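Local structure of Trm112p-like protein (Encephalitozoon cuniculi, 3Q87) at residues 9-13 against 118-123; 22-28 against 93-99; 49-54 against 73-77; 39-43 against 80-84; 18-22 against 100-104. The protein binds zinc and probably activates partner methyltransferases, among them the Mtq2 enzyme that methylates the translation termination factor eRF1. All coordinates share one frame; numbering follows the deposited sequence.

Interaction 1. Residues 9-13 against 118-123. With ZN (zinc ion), chain C.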
# COMPACT_ATOMS: atom_id res chain seq x y z
N LEU A 9 -2.24 1.38 7.74
CA LEU A 9 -2.65 2.74 7.45
C LEU A 9 -2.32 3.64 8.63
O LEU A 9 -2.27 3.17 9.75
CB LEU A 9 -4.14 2.80 7.14
CG LEU A 9 -4.65 2.30 5.78
CD1 LEU A 9 -6.14 2.03 5.84
CD2 LEU A 9 -4.35 3.32 4.70
N LYS A 10 -2.11 4.92 8.37
CA LYS A 10 -1.92 5.87 9.46
C LYS A 10 -2.50 7.22 9.08
O LYS A 10 -2.74 7.51 7.90
CB LYS A 10 -0.43 6.03 9.79
CG LYS A 10 0.38 6.78 8.72
CD LYS A 10 1.82 6.97 9.17
CE LYS A 10 2.62 7.85 8.21
NZ LYS A 10 2.28 9.28 8.37
N CYS A 11 -2.75 8.05 10.09
CA CYS A 11 -3.22 9.40 9.85
C CYS A 11 -2.13 10.16 9.12
O CYS A 11 -0.95 10.10 9.49
CB CYS A 11 -3.56 10.12 11.15
SG CYS A 11 -3.93 11.86 10.89
N LYS A 12 -2.51 10.88 8.08
CA LYS A 12 -1.51 11.51 7.24
C LYS A 12 -1.11 12.89 7.78
O LYS A 12 -0.22 13.54 7.23
CB LYS A 12 -2.01 11.61 5.81
CG LYS A 12 -3.09 12.66 5.61
CD LYS A 12 -3.45 12.81 4.15
CE LYS A 12 -4.65 13.73 3.98
NZ LYS A 12 -5.03 13.82 2.54
N ARG A 13 -1.79 13.32 8.84
CA ARG A 13 -1.55 14.65 9.41
C ARG A 13 -0.73 14.56 10.71
O ARG A 13 0.24 15.30 10.89
CB ARG A 13 -2.88 15.34 9.68
CG ARG A 13 -2.76 16.48 10.68
CD ARG A 13 -4.10 16.82 11.28
NE ARG A 13 -4.86 17.64 10.36
CZ ARG A 13 -6.19 17.66 10.26
NH1 ARG A 13 -6.93 16.88 11.03
NH2 ARG A 13 -6.75 18.46 9.38
N THR A 118 -7.90 8.42 1.12
CA THR A 118 -7.08 9.21 2.03
C THR A 118 -6.70 10.58 1.47
O THR A 118 -5.93 11.32 2.09
CB THR A 118 -5.80 8.45 2.45
OG1 THR A 118 -4.83 8.48 1.38
CG2 THR A 118 -6.13 6.99 2.87
N VAL A 119 -7.22 10.90 0.30
CA VAL A 119 -6.88 12.16 -0.35
C VAL A 119 -7.97 13.16 -0.05
O VAL A 119 -7.70 14.23 0.47
CB VAL A 119 -6.70 12.01 -1.88
CG1 VAL A 119 -6.34 13.36 -2.52
CG2 VAL A 119 -5.64 10.97 -2.20
N ASP A 120 -9.22 12.80 -0.37
CA ASP A 120 -10.35 13.67 -0.10
C ASP A 120 -10.94 13.35 1.27
O ASP A 120 -11.84 12.53 1.41
CB ASP A 120 -11.41 13.54 -1.20
CG ASP A 120 -10.90 14.00 -2.56
OD1 ASP A 120 -10.05 14.91 -2.61
OD2 ASP A 120 -11.34 13.44 -3.59
N THR A 121 -10.38 14.00 2.28
CA THR A 121 -10.70 13.68 3.66
C THR A 121 -11.82 14.56 4.23
O THR A 121 -12.22 15.55 3.62
CB THR A 121 -9.47 13.83 4.54
OG1 THR A 121 -8.89 15.13 4.33
CG2 THR A 121 -8.45 12.77 4.18
N VAL A 122 -12.30 14.17 5.40
CA VAL A 122 -13.31 14.93 6.14
C VAL A 122 -12.74 15.26 7.52
O VAL A 122 -11.99 14.48 8.08
CB VAL A 122 -14.59 14.09 6.32
CG1 VAL A 122 -15.70 14.93 6.90
CG2 VAL A 122 -15.03 13.50 4.99
N GLU A 123 -13.10 16.42 8.06
CA GLU A 123 -12.77 16.76 9.44
C GLU A 123 -13.95 16.45 10.35
O GLU A 123 -15.09 16.63 9.97
CB GLU A 123 -12.46 18.25 9.55
CG GLU A 123 -11.30 18.71 8.69
CD GLU A 123 -9.99 18.08 9.09
OE1 GLU A 123 -9.87 17.63 10.25
OE2 GLU A 123 -9.08 18.03 8.24
ZN ZN C . -4.52 12.46 13.09
O HOH W 1 -7.02 16.07 2.82
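Lys12 and Thr118 mark the closest backbone approach, with CA atoms 8.0 Å apart. Both segments, 9-13 and 118-123, are irregular loops, and no backbone hydrogen bond joins them. The Lys12 chain runs extended beyond CG and brings NZ to Thr118 O at 2.7 Å. NZ lies in the plane of that carbonyl. A weak bond reaches Val119 O, and a water joins Lys12 NZ, Val119 O and Thr121 OG1. The ammonium is thus held mainly by Thr118 O. Lys12 CE meets Thr121 CG2 tip to tip at 3.9 Å. Further along, Arg13 grips Glu123 end-on with two nitrogens. Arg13 NH1 meets the syn lone pair of Glu123 OE1 at 3.1 Å, in the guanidinium plane. Arg13 NH2 lies 2.6 Å from Glu123 OE2 but comes from above the carboxylate plane; the two flat groups are turned 33° apart. Cys11, one residue before Lys12, binds zinc through SG at 2.4 Å, and the same sulfur accepts the backbone N-H of Arg13. Cys14, Cys102 and Cys105 complete the Cys4 site. The contact therefore ties the first zinc loop to the C-terminal tail. Thr118 OG1 bonds Arg67 O of the methyltransferase chain. Tyr109 of strand 108-112 packs on Lys12, Thr118 and Thr121, and Val122 pairs by backbone with Ile108 of that strand.

Interaction 2. Residues 22-28 against 93-99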
# COMPACT_ATOMS: atom_id res chain seq x y z
N LEU A 22 -12.62 2.52 13.13
CA LEU A 22 -13.48 2.13 12.03
C LEU A 22 -14.95 2.39 12.35
O LEU A 22 -15.44 2.01 13.41
CB LEU A 22 -13.27 0.63 11.74
CG LEU A 22 -13.78 -0.05 10.46
CD1 LEU A 22 -14.98 -0.91 10.77
CD2 LEU A 22 -14.10 0.91 9.31
N GLU A 23 -15.63 3.05 11.42
CA GLU A 23 -17.09 3.07 11.40
C GLU A 23 -17.56 2.35 10.14
O GLU A 23 -17.11 2.65 9.04
CB GLU A 23 -17.62 4.49 11.43
CG GLU A 23 -19.01 4.61 10.84
CD GLU A 23 -19.89 5.55 11.63
OE1 GLU A 23 -20.59 6.38 11.00
OE2 GLU A 23 -19.88 5.44 12.88
N CYS A 24 -18.47 1.40 10.32
CA CYS A 24 -18.86 0.51 9.24
C CYS A 24 -20.33 0.67 8.87
O CYS A 24 -21.21 0.29 9.63
CB CYS A 24 -18.57 -0.93 9.66
SG CYS A 24 -18.89 -2.14 8.38
N GLU A 25 -20.60 1.25 7.70
CA GLU A 25 -21.97 1.27 7.21
C GLU A 25 -22.34 -0.10 6.65
O GLU A 25 -23.34 -0.70 7.06
CB GLU A 25 -22.18 2.36 6.16
CG GLU A 25 -23.65 2.66 5.89
CD GLU A 25 -24.43 2.98 7.17
OE1 GLU A 25 -24.12 4.00 7.82
OE2 GLU A 25 -25.35 2.20 7.53
N LYS A 26 -21.55 -0.63 5.72
CA LYS A 26 -21.81 -2.00 5.30
C LYS A 26 -20.55 -2.81 5.00
O LYS A 26 -19.56 -2.30 4.47
CB LYS A 26 -22.81 -2.05 4.15
CG LYS A 26 -22.33 -1.48 2.85
CD LYS A 26 -23.14 -2.05 1.69
CE LYS A 26 -23.05 -3.57 1.62
NZ LYS A 26 -23.36 -4.09 0.24
N ALA A 27 -20.63 -4.10 5.35
CA ALA A 27 -19.52 -5.03 5.22
C ALA A 27 -20.01 -6.36 4.67
O ALA A 27 -21.12 -6.78 4.98
CB ALA A 27 -18.87 -5.24 6.57
N GLU A 28 -19.17 -7.01 3.88
CA GLU A 28 -19.50 -8.32 3.31
C GLU A 28 -18.47 -9.35 3.74
O GLU A 28 -17.32 -9.00 4.05
CB GLU A 28 -19.57 -8.23 1.78
CG GLU A 28 -20.69 -7.33 1.27
CD GLU A 28 -20.71 -7.18 -0.24
OE1 GLU A 28 -19.65 -7.36 -0.88
OE2 GLU A 28 -21.79 -6.86 -0.80
N ILE A 93 -13.20 -10.41 6.05
CA ILE A 93 -14.25 -9.40 6.00
C ILE A 93 -13.81 -8.24 5.13
O ILE A 93 -12.65 -7.84 5.17
CB ILE A 93 -14.55 -8.83 7.40
CG1 ILE A 93 -14.97 -9.94 8.36
CG2 ILE A 93 -15.62 -7.75 7.31
CD1 ILE A 93 -15.18 -9.46 9.78
N ASP A 94 -14.75 -7.68 4.39
CA ASP A 94 -14.47 -6.50 3.58
C ASP A 94 -15.48 -5.39 3.87
O ASP A 94 -16.68 -5.55 3.64
CB ASP A 94 -14.51 -6.87 2.10
CG ASP A 94 -14.20 -5.69 1.20
OD1 ASP A 94 -13.13 -5.06 1.40
OD2 ASP A 94 -15.02 -5.39 0.31
N VAL A 95 -14.98 -4.27 4.38
CA VAL A 95 -15.84 -3.12 4.59
C VAL A 95 -15.99 -2.42 3.25
O VAL A 95 -15.01 -1.96 2.67
CB VAL A 95 -15.23 -2.13 5.62
CG1 VAL A 95 -16.14 -0.92 5.81
CG2 VAL A 95 -14.99 -2.81 6.94
N VAL A 96 -17.22 -2.38 2.73
CA VAL A 96 -17.42 -1.72 1.45
C VAL A 96 -17.78 -0.25 1.66
O VAL A 96 -17.36 0.61 0.89
CB VAL A 96 -18.49 -2.44 0.56
CG1 VAL A 96 -18.33 -3.96 0.64
CG2 VAL A 96 -19.86 -2.06 0.98
N GLU A 97 -18.51 0.04 2.73
CA GLU A 97 -18.92 1.40 3.04
C GLU A 97 -18.68 1.72 4.51
O GLU A 97 -19.06 0.95 5.38
CB GLU A 97 -20.41 1.60 2.70
CG GLU A 97 -20.76 1.31 1.25
CD GLU A 97 -20.27 2.37 0.28
OE1 GLU A 97 -20.16 3.56 0.68
OE2 GLU A 97 -20.02 2.02 -0.90
N GLY A 98 -18.02 2.84 4.77
CA GLY A 98 -17.71 3.21 6.14
C GLY A 98 -16.69 4.32 6.23
O GLY A 98 -16.57 5.15 5.32
N SER A 99 -15.93 4.33 7.32
CA SER A 99 -14.99 5.41 7.59
C SER A 99 -13.88 4.98 8.55
O SER A 99 -14.07 4.09 9.38
CB SER A 99 -15.72 6.60 8.21
OG SER A 99 -16.28 7.42 7.21
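Lys26 and Val96 meet where two antiparallel strand pairs turn a corner through classic beta bulges. Glu25 and Lys26 both face Glu97, and Val96 and Glu97 both face Lys26. The chains bend at Glu25 and Glu97, so pairs 22-24 with 98-99 and 26-28 with 93-96 belong to different sheets. The Lys26 side chain passes slantwise over Val96. Lys26 CD lies 3.4 Å from Val96 CG2, closer than usual for two carbons. Lys26 CG sits between its backbone N and carbonyl carbon (chi1 68°), which lays the chain over the valine. The aliphatic part of Glu97 runs beside Lys26 in the same direction. Its carboxylate goes on to Gly113 N. Glu28 crosses Val96 at about a right angle, and a weak salt bridge links Lys26 NZ to Glu28 OE2. On the other face, Cys24 SG touches Val95 CG1 at 4.0 Å, and Ala27 CB lies near Ile93 CG2. Leu22 CD1 reaches Val95 CG2, while Ile111 of strand 108-112 packs on both residues. Asp94 points to the lysine side and is held by Met1 N and Ser114 OG. Gly98, with no side chain, lies against Cys24, its CA 3.0 Å from Glu23 O. At the corner, Lys26 O accepts two backbone donors, Val96 N at 2.9 Å and Glu97 N at 3.1 Å, both in its carbonyl plane.

Interaction 3. Residues 49-54 against 73-77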
# COMPACT_ATOMS: atom_id res chain seq x y z
N GLY A 49 -3.04 -5.46 24.87
CA GLY A 49 -3.93 -6.59 25.01
C GLY A 49 -4.97 -6.67 23.91
O GLY A 49 -6.14 -6.92 24.18
N GLY A 50 -4.53 -6.43 22.67
CA GLY A 50 -5.37 -6.62 21.50
C GLY A 50 -6.34 -5.48 21.29
O GLY A 50 -7.44 -5.67 20.79
N GLU A 51 -5.91 -4.28 21.66
CA GLU A 51 -6.74 -3.09 21.54
C GLU A 51 -7.34 -2.92 20.14
O GLU A 51 -8.55 -2.69 20.01
CB GLU A 51 -5.97 -1.84 21.94
CG GLU A 51 -6.77 -0.57 21.73
CD GLU A 51 -6.00 0.68 22.07
OE1 GLU A 51 -6.62 1.77 22.08
OE2 GLU A 51 -4.78 0.58 22.33
N ARG A 52 -6.52 -3.01 19.11
CA ARG A 52 -7.01 -2.81 17.75
C ARG A 52 -8.11 -3.82 17.40
O ARG A 52 -9.10 -3.47 16.75
CB ARG A 52 -5.87 -2.82 16.71
CG ARG A 52 -4.95 -1.61 16.82
CD ARG A 52 -4.15 -1.37 15.55
NE ARG A 52 -3.57 -0.03 15.54
CZ ARG A 52 -2.38 0.29 16.07
NH1 ARG A 52 -1.62 -0.63 16.65
NH2 ARG A 52 -1.95 1.54 16.01
N LEU A 53 -7.94 -5.06 17.85
CA LEU A 53 -8.93 -6.11 17.62
C LEU A 53 -10.25 -5.84 18.34
O LEU A 53 -11.32 -6.03 17.78
CB LEU A 53 -8.38 -7.47 18.07
CG LEU A 53 -7.16 -7.98 17.31
CD1 LEU A 53 -6.75 -9.33 17.85
CD2 LEU A 53 -7.48 -8.08 15.83
N LYS A 54 -10.15 -5.43 19.60
CA LYS A 54 -11.32 -5.02 20.37
C LYS A 54 -12.03 -3.86 19.69
O LYS A 54 -13.26 -3.84 19.61
CB LYS A 54 -10.90 -4.60 21.78
CG LYS A 54 -10.39 -5.73 22.64
CD LYS A 54 -9.95 -5.22 24.01
CE LYS A 54 -9.55 -6.37 24.93
NZ LYS A 54 -8.68 -5.92 26.07
N ILE A 73 -9.47 -13.38 21.16
CA ILE A 73 -8.55 -12.26 21.21
C ILE A 73 -7.47 -12.45 22.27
O ILE A 73 -6.28 -12.25 22.00
CB ILE A 73 -9.30 -10.95 21.49
CG1 ILE A 73 -10.26 -10.64 20.34
CG2 ILE A 73 -8.32 -9.81 21.71
CD1 ILE A 73 -10.97 -9.31 20.49
N SER A 74 -7.89 -12.81 23.48
CA SER A 74 -6.95 -13.03 24.58
C SER A 74 -5.97 -14.14 24.23
O SER A 74 -4.77 -14.00 24.42
CB SER A 74 -7.71 -13.39 25.86
OG SER A 74 -8.56 -14.51 25.64
N SER A 75 -6.50 -15.24 23.70
CA SER A 75 -5.64 -16.35 23.30
C SER A 75 -4.65 -15.95 22.21
O SER A 75 -3.50 -16.39 22.23
CB SER A 75 -6.48 -17.57 22.89
OG SER A 75 -7.25 -17.30 21.74
N PHE A 76 -5.08 -15.12 21.26
CA PHE A 76 -4.16 -14.65 20.22
C PHE A 76 -3.05 -13.81 20.83
O PHE A 76 -1.89 -13.90 20.43
CB PHE A 76 -4.89 -13.83 19.14
CG PHE A 76 -3.95 -13.07 18.24
CD1 PHE A 76 -3.37 -13.68 17.14
CD2 PHE A 76 -3.64 -11.74 18.50
CE1 PHE A 76 -2.50 -12.98 16.32
CE2 PHE A 76 -2.78 -11.04 17.68
CZ PHE A 76 -2.21 -11.66 16.59
N VAL A 77 -3.41 -12.97 21.79
CA VAL A 77 -2.42 -12.20 22.53
C VAL A 77 -1.44 -13.14 23.26
O VAL A 77 -0.24 -12.85 23.33
CB VAL A 77 -3.09 -11.25 23.54
CG1 VAL A 77 -2.06 -10.37 24.20
CG2 VAL A 77 -4.15 -10.39 22.84
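Ile73 and Leu53 form the centre of this apolar contact. The two side chains slide past each other in opposite directions. Ile73 CD1 rests 4.0 Å from Leu53 CB and also reaches the backbone N of Lys54, while Ile73 CG2 approaches Leu53 CD1. Leu53 CD1 then touches Phe76 CD2 at 4.0 Å. The leucine crosses the phenylalanine at about a right angle, and its methyl meets the ring obliquely. Phe76 CG is anti to the backbone N (chi1 167°), which aims the ring so that CD2 meets the leucine methyl. At the other end, Val77 CG2 lies 4.0 Å from both Gly49 C and Gly50 N. Here a methyl packs directly on the peptide. Gly50 has no side chain, and the Ile73 and Val77 methyls pack on its backbone.

The contact is a helix-helix packing of 49-54, in helix 42-59, against 73-77, in helix 70-78. The segment axes come within 9.5 Å and their directions differ by 135°. The first helix is kinked here: the N atoms of Gly49, Arg52 and Leu53 lack a bond to the turn before. Lys54 N still bonds Gly50 O at 3.0 Å, and Lys54 NZ makes a weak bond back to Gly49 O.

Beyond this shell, helix 84-91 closes over the apolar side. Its Ile86 packs on both Leu53 and Phe76, and its Leu90 on Leu53. Phe45 of helix 42-59 also backs Leu53. Phe40 and Asp83 both pack against the Phe76 ring near CE1.

Interaction 4. Residues 39-43 against 80-84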
# COMPACT_ATOMS: atom_id res chain seq x y z
N ILE A 39 -0.33 -12.31 5.08
CA ILE A 39 0.59 -11.84 6.09
C ILE A 39 0.06 -10.54 6.69
O ILE A 39 -0.36 -9.64 5.96
CB ILE A 39 1.96 -11.61 5.47
CG1 ILE A 39 2.41 -12.89 4.76
CG2 ILE A 39 2.97 -11.20 6.52
CD1 ILE A 39 3.74 -12.76 4.11
N PHE A 40 0.04 -10.46 8.02
CA PHE A 40 -0.32 -9.20 8.70
C PHE A 40 0.66 -8.78 9.79
O PHE A 40 1.53 -9.55 10.20
CB PHE A 40 -1.77 -9.25 9.23
CG PHE A 40 -1.98 -10.18 10.40
CD1 PHE A 40 -1.98 -11.56 10.23
CD2 PHE A 40 -2.22 -9.66 11.67
CE1 PHE A 40 -2.19 -12.42 11.31
CE2 PHE A 40 -2.44 -10.52 12.76
CZ PHE A 40 -2.43 -11.90 12.57
N ASN A 41 0.54 -7.53 10.23
CA ASN A 41 1.43 -6.95 11.24
C ASN A 41 0.93 -7.29 12.63
O ASN A 41 0.25 -6.48 13.29
CB ASN A 41 1.52 -5.45 11.02
CG ASN A 41 1.85 -5.10 9.59
OD1 ASN A 41 2.99 -5.21 9.17
ND2 ASN A 41 0.83 -4.72 8.83
N LYS A 42 1.26 -8.50 13.06
CA LYS A 42 0.74 -9.06 14.30
C LYS A 42 0.86 -8.11 15.50
O LYS A 42 -0.11 -7.92 16.23
CB LYS A 42 1.39 -10.41 14.59
CG LYS A 42 0.86 -11.50 13.69
CD LYS A 42 1.58 -12.82 13.89
CE LYS A 42 0.81 -13.94 13.22
NZ LYS A 42 1.30 -15.29 13.60
N HIS A 43 2.02 -7.50 15.68
CA HIS A 43 2.23 -6.60 16.80
C HIS A 43 1.21 -5.46 16.87
O HIS A 43 0.88 -4.97 17.97
CB HIS A 43 3.65 -6.03 16.78
CG HIS A 43 3.87 -5.00 15.72
ND1 HIS A 43 3.96 -3.65 16.01
CD2 HIS A 43 4.01 -5.10 14.38
CE1 HIS A 43 4.15 -2.98 14.89
NE2 HIS A 43 4.18 -3.83 13.89
N PRO A 80 0.34 -15.76 19.70
CA PRO A 80 0.14 -15.07 18.42
C PRO A 80 0.34 -16.01 17.24
O PRO A 80 -0.13 -15.73 16.14
CB PRO A 80 1.23 -13.99 18.42
CG PRO A 80 1.62 -13.82 19.86
CD PRO A 80 1.46 -15.19 20.46
N GLY A 81 1.03 -17.12 17.49
CA GLY A 81 1.26 -18.14 16.48
C GLY A 81 -0.03 -18.81 16.04
O GLY A 81 -0.12 -19.32 14.93
N ASP A 82 -1.04 -18.80 16.91
CA ASP A 82 -2.34 -19.38 16.60
C ASP A 82 -3.30 -18.29 16.15
O ASP A 82 -4.11 -17.78 16.93
CB ASP A 82 -2.92 -20.15 17.79
CG ASP A 82 -2.38 -21.57 17.88
OD1 ASP A 82 -1.66 -22.00 16.95
OD2 ASP A 82 -2.69 -22.25 18.89
N ASP A 83 -3.21 -17.94 14.87
CA ASP A 83 -3.95 -16.81 14.35
C ASP A 83 -4.90 -17.24 13.25
O ASP A 83 -5.23 -16.44 12.38
CB ASP A 83 -2.99 -15.75 13.83
CG ASP A 83 -1.87 -16.34 13.00
OD1 ASP A 83 -1.06 -17.12 13.55
OD2 ASP A 83 -1.78 -16.01 11.80
N GLU A 84 -5.32 -18.49 13.28
CA GLU A 84 -6.28 -18.99 12.30
C GLU A 84 -7.57 -18.18 12.38
O GLU A 84 -8.16 -17.82 11.36
CB GLU A 84 -6.55 -20.48 12.50
CG GLU A 84 -5.30 -21.33 12.71
CD GLU A 84 -4.67 -21.14 14.09
OE1 GLU A 84 -5.41 -21.10 15.10
OE2 GLU A 84 -3.42 -21.05 14.17
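Lys42 carries its CG anti to the carbonyl carbon (chi1 -74°) and then runs extended, which takes NZ across to Pro80 and Asp83. Asp83 CG sits between its own backbone N and carbonyl carbon (chi1 44°), and this turns the carboxylate toward both Lys42 and Phe40. Lys42 NZ bonds Pro80 O at 2.9 Å, from above the carbonyl plane. A weaker bond, part of a salt bridge, reaches Asp83 OD1 at 3.0 Å, the two side chains crossing at about a right angle. Asp83 OD2 stands at the edge of the Phe40 ring, in its plane, 3.6 Å from CE1. Ring and carboxylate planes are 53° apart. Lys42 CG lies over one face of the same ring, toward its rim. The contact joins the start of helix 42-59 to the loop between helices 70-78 and 84-91. Asp83 is the N-cap residue of helix 84-91, though its side chain makes no capping bond. Ile86 and Leu90 of that helix pack on Phe40. Asp83 OD1 also lies close to two carbonyl oxygens, Pro80 O and Gly81 O. These acceptors would tend to raise the aspartate's pKa; Lys42, with a weak long-range contribution from Lys87, probably works against this.

Interaction 5. Residues 18-22 against 100-104; sequences TKLIL and LRCDM. With ZN (zinc ion), chain C.
Thr18 and Cys102 meet at the tight end of this contact, beside the zinc. Thr18 OG1 lies 3.2 Å from Cys102 SG, which binds the metal at 2.3 Å. Thr18 CG2 presses on Met104 CG at 3.4 Å, unusually close. The backbone N of Lys19 donates to Asp103 OD1 from well above the carboxylate plane, and Asp103 N returns a bond to Lys19 O. With CG between the backbone N and carbonyl carbon (chi1 68°), the Asp103 carboxylate folds back over Lys19. Strands 20-22 and 100-102 are antiparallel neighbours in a sheet consistent with the zinc beta-ribbon family. Strand 98-102 leads into the CxxC pair Cys102 and Cys105; Cys11 and Cys14 give the other. Ile21 and Arg101 form the hydrogen-bonded pair. On the buried face, Leu20 CD2 packs on Cys102 CA, and Leu22 CD2 meets Leu100 CD2 at 3.7 Å. Leu9 backs Leu20 and Leu100. The other face is looser and partly exposed. Arg101 runs beside Ile21, with Ile21 CB over one face of the guanidinium and CG2 4.1 Å from Arg101 NH2. Lys19 passes its methylenes along Asp103 OD2, but NZ stays 4.3 Å from that oxygen and makes its salt bridge with Glu51 OE1.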
# COMPACT_ATOMS: atom_id res chain seq x y z
N THR A 18 -1.16 7.05 15.68
CA THR A 18 -2.39 7.23 16.42
C THR A 18 -3.25 6.02 16.07
O THR A 18 -2.85 5.20 15.26
CB THR A 18 -3.12 8.49 15.96
OG1 THR A 18 -3.48 8.34 14.59
CG2 THR A 18 -2.23 9.73 16.10
N LYS A 19 -4.44 5.92 16.66
CA LYS A 19 -5.34 4.82 16.35
C LYS A 19 -6.39 5.26 15.35
O LYS A 19 -7.05 6.27 15.56
CB LYS A 19 -6.05 4.35 17.63
CG LYS A 19 -5.12 3.90 18.73
CD LYS A 19 -5.86 3.87 20.06
CE LYS A 19 -4.91 3.94 21.25
NZ LYS A 19 -5.66 4.08 22.53
N LEU A 20 -6.55 4.51 14.26
CA LEU A 20 -7.62 4.80 13.31
C LEU A 20 -8.83 3.98 13.71
O LEU A 20 -8.75 2.76 13.78
CB LEU A 20 -7.20 4.46 11.88
CG LEU A 20 -5.94 5.20 11.39
CD1 LEU A 20 -5.63 4.90 9.92
CD2 LEU A 20 -6.08 6.70 11.64
N ILE A 21 -9.95 4.65 13.98
CA ILE A 21 -11.16 3.95 14.42
C ILE A 21 -12.13 3.75 13.27
O ILE A 21 -12.44 4.68 12.53
CB ILE A 21 -11.87 4.69 15.57
CG1 ILE A 21 -10.89 5.01 16.70
CG2 ILE A 21 -13.04 3.86 16.11
CD1 ILE A 21 -10.17 3.78 17.23
N LEU A 22 -12.62 2.52 13.13
CA LEU A 22 -13.48 2.13 12.03
C LEU A 22 -14.95 2.39 12.35
O LEU A 22 -15.44 2.01 13.41
CB LEU A 22 -13.27 0.63 11.74
CG LEU A 22 -13.78 -0.05 10.46
CD1 LEU A 22 -14.98 -0.91 10.77
CD2 LEU A 22 -14.10 0.91 9.31
N LEU A 100 -12.74 5.65 8.43
CA LEU A 100 -11.66 5.51 9.40
C LEU A 100 -11.39 6.88 10.00
O LEU A 100 -11.21 7.85 9.27
CB LEU A 100 -10.40 4.99 8.71
CG LEU A 100 -10.49 3.59 8.10
CD1 LEU A 100 -9.21 3.27 7.35
CD2 LEU A 100 -10.78 2.53 9.18
N ARG A 101 -11.35 6.97 11.33
CA ARG A 101 -11.15 8.25 12.00
C ARG A 101 -9.91 8.23 12.91
O ARG A 101 -9.80 7.37 13.77
CB ARG A 101 -12.40 8.62 12.82
CG ARG A 101 -12.22 9.89 13.69
CD ARG A 101 -13.49 10.32 14.42
NE ARG A 101 -14.16 9.20 15.08
CZ ARG A 101 -13.79 8.69 16.25
NH1 ARG A 101 -12.73 9.18 16.89
NH2 ARG A 101 -14.47 7.68 16.78
N CYS A 102 -9.00 9.18 12.72
CA CYS A 102 -7.85 9.32 13.60
C CYS A 102 -8.32 9.74 14.99
O CYS A 102 -9.00 10.74 15.12
CB CYS A 102 -6.89 10.39 13.08
SG CYS A 102 -5.52 10.76 14.26
N ASP A 103 -7.97 8.98 16.01
CA ASP A 103 -8.45 9.27 17.36
C ASP A 103 -7.83 10.53 17.95
O ASP A 103 -8.34 11.06 18.93
CB ASP A 103 -8.25 8.07 18.30
CG ASP A 103 -6.77 7.79 18.59
OD1 ASP A 103 -5.90 8.36 17.91
OD2 ASP A 103 -6.48 6.99 19.51
N MET A 104 -6.73 11.02 17.37
CA MET A 104 -6.07 12.19 17.91
C MET A 104 -6.51 13.51 17.28
O MET A 104 -6.76 14.49 17.99
CB MET A 104 -4.54 12.07 17.85
CG MET A 104 -3.99 10.95 18.73
SD MET A 104 -4.15 11.27 20.50
CE MET A 104 -3.29 12.84 20.60
ZN ZN C . -4.52 12.46 13.09

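From the N terminus, residues 9-13 come first and pair with 118-123 near the C terminus, so interaction 1 closes the widest loop. The next segment, 18-22, pairs with 100-104 in interaction 5. Interaction 2 continues these strands past a corner into the two-stranded sheet of 26-29 and 93-96, sharing Leu22. Within it lies interaction 4, which joins the start of helix 42-59 to the loop before helix 84-91, and within that interaction 3, which joins two helices. No loops cross; each closure encloses the next. Interactions 1 and 5 meet at the zinc, with centres about 10 Å apart. Interactions 3 and 4 touch through Phe76. Interactions 3 and 5 also touch, joining helix 42-59 to the zinc end of the sheet.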